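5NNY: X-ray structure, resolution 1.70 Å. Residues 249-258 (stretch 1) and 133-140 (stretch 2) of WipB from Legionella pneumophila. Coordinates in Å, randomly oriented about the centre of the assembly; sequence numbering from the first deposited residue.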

ATOM      1  N   GLU A 249       7.676   4.041 -14.204  1.00 24.41           N
ATOM      2  CA  GLU A 249       8.996   4.598 -14.492  1.00 24.38           C
ATOM      3  C   GLU A 249       9.509   5.427 -13.324  1.00 22.83           C
ATOM      4  O   GLU A 249      10.701   5.372 -12.999  1.00 23.64           O
ATOM      5  CB  GLU A 249       8.957   5.429 -15.772  1.00 28.53           C
ATOM      6  CG  GLU A 249       8.840   4.554 -17.014  1.00 26.45           C
ATOM      7  CD  GLU A 249       8.477   5.345 -18.260  1.00 41.19           C
ATOM      8  OE1 GLU A 249       8.137   4.708 -19.283  1.00 41.99           O
ATOM      9  OE2 GLU A 249       8.529   6.593 -18.219  1.00 43.53           O
ATOM     10  N   LYS A 250       8.631   6.210 -12.693  1.00 22.73           N
ATOM     11  CA  LYS A 250       9.015   6.927 -11.483  1.00 20.83           C
ATOM     12  C   LYS A 250       9.369   5.958 -10.368  1.00 19.87           C
ATOM     13  O   LYS A 250      10.306   6.204  -9.609  1.00 23.50           O
ATOM     14  CB  LYS A 250       7.889   7.840 -11.001  1.00 21.34           C
ATOM     15  CG  LYS A 250       7.460   8.946 -11.948  1.00 26.91           C
ATOM     16  CD  LYS A 250       8.542   9.968 -12.175  1.00 33.83           C
ATOM     17  CE  LYS A 250       8.068  10.992 -13.201  1.00 36.10           C
ATOM     18  NZ  LYS A 250       9.186  11.837 -13.678  1.00 32.41           N
ATOM     19  N   ALA A 251       8.602   4.873 -10.220  1.00 17.32           N
ATOM     20  CA  ALA A 251       8.968   3.867  -9.229  1.00 19.29           C
ATOM     21  C   ALA A 251      10.369   3.327  -9.505  1.00 25.53           C
ATOM     22  O   ALA A 251      11.196   3.221  -8.591  1.00 22.18           O
ATOM     23  CB  ALA A 251       7.939   2.734  -9.202  1.00 21.38           C
ATOM     24  N   SER A 252      10.669   3.037 -10.778  1.00 25.07           N
ATOM     25  CA  SER A 252      11.960   2.437 -11.122  1.00 29.66           C
ATOM     26  C   SER A 252      13.125   3.376 -10.827  1.00 28.64           C
ATOM     27  O   SER A 252      14.199   2.922 -10.418  1.00 28.01           O
ATOM     28  CB  SER A 252      11.983   2.020 -12.595  1.00 24.29           C
ATOM     29  OG  SER A 252      11.057   0.982 -12.834  1.00 36.74           O
ATOM     30  N   SER A 253      12.941   4.675 -11.037  1.00 25.47           N
ATOM     31  CA  SER A 253      14.015   5.645 -10.838  1.00 25.02           C
ATOM     32  C   SER A 253      14.063   6.201  -9.420  1.00 20.47           C
ATOM     33  O   SER A 253      14.898   7.067  -9.136  1.00 26.88           O
ATOM     34  CB  SER A 253      13.896   6.801 -11.839  1.00 25.63           C
ATOM     35  OG  SER A 253      12.657   7.484 -11.697  1.00 27.20           O
ATOM     36  N   GLY A 254      13.207   5.711  -8.526  1.00 20.11           N
ATOM     37  CA  GLY A 254      13.236   6.189  -7.161  1.00 20.00           C
ATOM     38  C   GLY A 254      12.730   7.604  -7.017  1.00 22.36           C
ATOM     39  O   GLY A 254      13.215   8.346  -6.151  1.00 21.66           O
ATOM     40  N   GLU A 255      11.776   8.010  -7.864  1.00 20.01           N
ATOM     41  CA  GLU A 255      11.331   9.398  -7.945  1.00 23.13           C
ATOM     42  C   GLU A 255       9.830   9.564  -7.713  1.00 21.70           C
ATOM     43  O   GLU A 255       9.272  10.604  -8.069  1.00 19.18           O
ATOM     44  CB  GLU A 255      11.721   9.989  -9.300  1.00 25.15           C
ATOM     45  CG  GLU A 255      13.252  10.054  -9.508  1.00 26.04           C
ATOM     46  CD  GLU A 255      13.631  10.840 -10.745  1.00 41.85           C
ATOM     47  OE1 GLU A 255      14.126  11.980 -10.602  1.00 48.11           O
ATOM     48  OE2 GLU A 255      13.410  10.330 -11.859  1.00 47.37           O
ATOM     49  N   ILE A 256       9.159   8.563  -7.135  1.00 21.09           N
ATOM     50  CA  ILE A 256       7.769   8.771  -6.721  1.00 18.89           C
ATOM     51  C   ILE A 256       7.680   9.981  -5.803  1.00 17.71           C
ATOM     52  O   ILE A 256       6.723  10.762  -5.866  1.00 22.22           O
ATOM     53  CB  ILE A 256       7.200   7.518  -6.031  1.00 22.94           C
ATOM     54  CG1 ILE A 256       7.004   6.388  -7.036  1.00 18.92           C
ATOM     55  CG2 ILE A 256       5.862   7.825  -5.366  1.00 24.24           C
ATOM     56  CD1 ILE A 256       6.821   5.016  -6.365  1.00 22.29           C
ATOM     57  N   HIS A 257       8.698  10.169  -4.953  1.00 17.72           N
ATOM     58  CA  HIS A 257       8.658  11.263  -3.990  1.00 18.86           C
ATOM     59  C   HIS A 257       8.687  12.640  -4.659  1.00 20.64           C
ATOM     60  O   HIS A 257       8.389  13.634  -3.992  1.00 21.48           O
ATOM     61  CB  HIS A 257       9.817  11.148  -2.984  1.00 14.98           C
ATOM     62  CG  HIS A 257      11.157  11.459  -3.572  1.00 23.30           C
ATOM     63  ND1 HIS A 257      11.932  10.509  -4.202  1.00 24.64           N
ATOM     64  CD2 HIS A 257      11.861  12.615  -3.625  1.00 24.14           C
ATOM     65  CE1 HIS A 257      13.057  11.063  -4.617  1.00 20.16           C
ATOM     66  NE2 HIS A 257      13.042  12.339  -4.273  1.00 26.20           N
ATOM     67  N   THR A 258       9.043  12.727  -5.949  1.00 18.19           N
ATOM     68  CA  THR A 258       9.017  13.996  -6.673  1.00 20.59           C
ATOM     69  C   THR A 258       7.627  14.345  -7.207  1.00 21.99           C
ATOM     70  O   THR A 258       7.453  15.424  -7.799  1.00 23.53           O
ATOM     71  CB  THR A 258      10.013  13.984  -7.845  1.00 18.64           C
ATOM     72  OG1 THR A 258       9.519  13.131  -8.881  1.00 23.67           O
ATOM     73  CG2 THR A 258      11.409  13.489  -7.415  1.00 21.09           C
TER
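Stretch 2, residues 133-140: FVEACELF

Stretch 1 enters as the end of a helix that begins earlier in the chain; Gly-254 is the first residue to leave helical phi/psi, and a 3-10 segment starts at Ile-256 and continues beyond Thr-258. Gly-254 adopts positive phi (71/32), a conformation that favours glycine, and closes the helix with a Schellman motif: Glu-255 N bonds back to Lys-250 O at 2.9 Å, and Gly-254 N to Ala-251 O at 3.2 Å. Stretch 2 is the C-terminal part of another helix, which runs through Glu-138; Leu-139 is the first residue to leave helical phi/psi. The two stretches run in opposite senses where they meet, since Gly-254 CA lies 5.3 Å from Glu-138 CA and, three residues further on, His-257 CA lies 5.6 Å from Glu-135 CA. The contact is compact, burying 323 Å² in total, and stretch 2 covers almost none of the surface of residues 249-253.

Glu-138 dominates the contact. Its CA-to-CB bond points toward stretch 1, and its side chain, with chi1 m and chi2 t, presents its carboxylate to the backbone amides that the turn leaves free at the start of the 3-10 segment. OE2 of Glu-138 accepts a hydrogen bond from Ile-256 N at 2.8 Å, while OE1 accepts one from His-257 N, also at 2.8 Å. The imidazole adds a third: His-257 ND1 donates to Glu-138 OE1 at 2.6 Å. Backbone and side chain of the same histidine thus converge on a single carboxylate oxygen, which lies at the ring edge, near the ring plane.

His-257 adopts the p rotamer (chi1 72°), and Leu-139 lies over one face of its ring. The methyl carbon Leu-139 CD2 stands 3.7 Å from the centroid of the His-257 ring and only 14° off its normal, a CH-pi contact. The CA-to-CB bond of Leu-139 points sideways, and it is the end of the side chain that comes nearer. Closer to the backbone, His-257 CB packs against the aliphatic part of Glu-135, 4.1 Å from its CG. Ile-256 and Val-134, both buried and with CA-to-CB bonds pointing toward the other stretch, supply an apolar contact of 3.7 Å between Ile-256 CG2 and Val-134 CG1.

Two waters extend the polar network. One donates to Glu-138 OE2 (2.7 Å) and Ala-251 O (2.8 Å), linking the carboxylate to the last helical turn; the other joins the main chains, donating to Glu-138 O at 2.8 Å and Gly-254 O at 2.9 Å.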

ATOM      1  N   PHE A 133       6.032   5.038   3.295  1.00 16.37           N
ATOM      2  CA  PHE A 133       7.010   3.959   3.127  1.00 18.88           C
ATOM      3  C   PHE A 133       7.834   4.153   1.850  1.00 21.50           C
ATOM      4  O   PHE A 133       9.067   3.978   1.860  1.00 18.85           O
ATOM      5  CB  PHE A 133       6.293   2.603   3.123  1.00 14.06           C
ATOM      6  CG  PHE A 133       7.224   1.416   3.017  1.00 13.89           C
ATOM      7  CD1 PHE A 133       8.036   1.066   4.083  1.00 16.49           C
ATOM      8  CD2 PHE A 133       7.307   0.691   1.836  1.00 21.95           C
ATOM      9  CE1 PHE A 133       8.899  -0.028   3.998  1.00 23.30           C
ATOM     10  CE2 PHE A 133       8.148  -0.417   1.735  1.00 23.48           C
ATOM     11  CZ  PHE A 133       8.960  -0.764   2.823  1.00 19.70           C
ATOM     12  N   VAL A 134       7.168   4.537   0.757  1.00 19.04           N
ATOM     13  CA  VAL A 134       7.855   4.824  -0.499  1.00 18.32           C
ATOM     14  C   VAL A 134       8.931   5.882  -0.277  1.00 17.47           C
ATOM     15  O   VAL A 134      10.079   5.740  -0.710  1.00 18.89           O
ATOM     16  CB  VAL A 134       6.839   5.280  -1.562  1.00 32.35           C
ATOM     17  CG1 VAL A 134       7.580   5.895  -2.745  1.00 25.21           C
ATOM     18  CG2 VAL A 134       5.952   4.115  -1.985  1.00 32.33           C
ATOM     19  N   GLU A 135       8.550   6.990   0.350  1.00 16.25           N
ATOM     20  CA  GLU A 135       9.473   8.105   0.517  1.00 11.25           C
ATOM     21  C   GLU A 135      10.654   7.707   1.381  1.00 15.99           C
ATOM     22  O   GLU A 135      11.802   8.000   1.044  1.00 17.26           O
ATOM     23  CB  GLU A 135       8.745   9.303   1.129  1.00 16.32           C
ATOM     24  CG  GLU A 135       9.571  10.605   1.064  1.00 24.77           C
ATOM     25  CD  GLU A 135       8.913  11.734   1.837  1.00 26.45           C
ATOM     26  OE1 GLU A 135       9.111  11.794   3.075  1.00 28.40           O
ATOM     27  OE2 GLU A 135       8.182  12.530   1.206  1.00 24.13           O
ATOM     28  N   ALA A 136      10.379   7.041   2.505  1.00 17.92           N
ATOM     29  CA  ALA A 136      11.436   6.542   3.374  1.00 15.99           C
ATOM     30  C   ALA A 136      12.426   5.686   2.604  1.00 16.58           C
ATOM     31  O   ALA A 136      13.644   5.838   2.760  1.00 19.94           O
ATOM     32  CB  ALA A 136      10.827   5.738   4.521  1.00 19.10           C
ATOM     33  N   CYS A 137      11.929   4.781   1.767  1.00 17.38           N
ATOM     34  CA  CYS A 137      12.826   3.892   1.040  1.00 16.67           C
ATOM     35  C   CYS A 137      13.572   4.627  -0.059  1.00 19.29           C
ATOM     36  O   CYS A 137      14.773   4.399  -0.255  1.00 19.13           O
ATOM     37  CB  CYS A 137      12.044   2.713   0.455  1.00 14.75           C
ATOM     38  SG  CYS A 137      11.458   1.560   1.709  1.00 20.63           S
ATOM     39  N   GLU A 138      12.881   5.516  -0.784  1.00 15.99           N
ATOM     40  CA  GLU A 138      13.528   6.249  -1.870  1.00 14.81           C
ATOM     41  C   GLU A 138      14.602   7.214  -1.367  1.00 16.41           C
ATOM     42  O   GLU A 138      15.578   7.482  -2.080  1.00 21.41           O
ATOM     43  CB  GLU A 138      12.488   7.035  -2.675  1.00 20.65           C
ATOM     44  CG  GLU A 138      11.564   6.198  -3.533  1.00 16.15           C
ATOM     45  CD  GLU A 138      10.728   7.068  -4.448  1.00 21.98           C
ATOM     46  OE1 GLU A 138      10.583   8.281  -4.148  1.00 22.41           O
ATOM     47  OE2 GLU A 138      10.243   6.547  -5.464  1.00 19.46           O
ATOM     48  N   LEU A 139      14.436   7.770  -0.166  1.00 19.85           N
ATOM     49  CA  LEU A 139      15.397   8.733   0.363  1.00 22.67           C
ATOM     50  C   LEU A 139      16.357   8.111   1.369  1.00 23.20           C
ATOM     51  O   LEU A 139      16.990   8.837   2.146  1.00 22.52           O
ATOM     52  CB  LEU A 139      14.667   9.933   0.990  1.00 17.11           C
ATOM     53  CG  LEU A 139      13.768  10.706   0.017  1.00 19.92           C
ATOM     54  CD1 LEU A 139      13.175  11.942   0.677  1.00 21.38           C
ATOM     55  CD2 LEU A 139      14.525  11.080  -1.250  1.00 20.14           C
ATOM     56  N   PHE A 140      16.494   6.788   1.348  1.00 20.81           N
ATOM     57  CA  PHE A 140      17.335   6.093   2.318  1.00 24.40           C
ATOM     58  C   PHE A 140      18.751   6.673   2.346  1.00 20.64           C
ATOM     59  O   PHE A 140      19.281   7.022   3.412  1.00 21.59           O
ATOM     60  CB  PHE A 140      17.348   4.604   1.972  1.00 20.19           C
ATOM     61  CG  PHE A 140      18.203   3.768   2.883  1.00 18.10           C
ATOM     62  CD1 PHE A 140      17.773   3.443   4.161  1.00 21.54           C
ATOM     63  CD2 PHE A 140      19.414   3.247   2.427  1.00 21.21           C
ATOM     64  CE1 PHE A 140      18.565   2.633   4.989  1.00 17.79           C
ATOM     65  CE2 PHE A 140      20.195   2.444   3.234  1.00 24.70           C
ATOM     66  CZ  PHE A 140      19.777   2.139   4.518  1.00 24.05           C
TER
HETATM   67  O   HOH W   1      10.754   3.958  -5.950  1.00 21.85           O
HETATM   68  O   HOH W   2      15.594   7.367  -4.881  1.00 35.48           O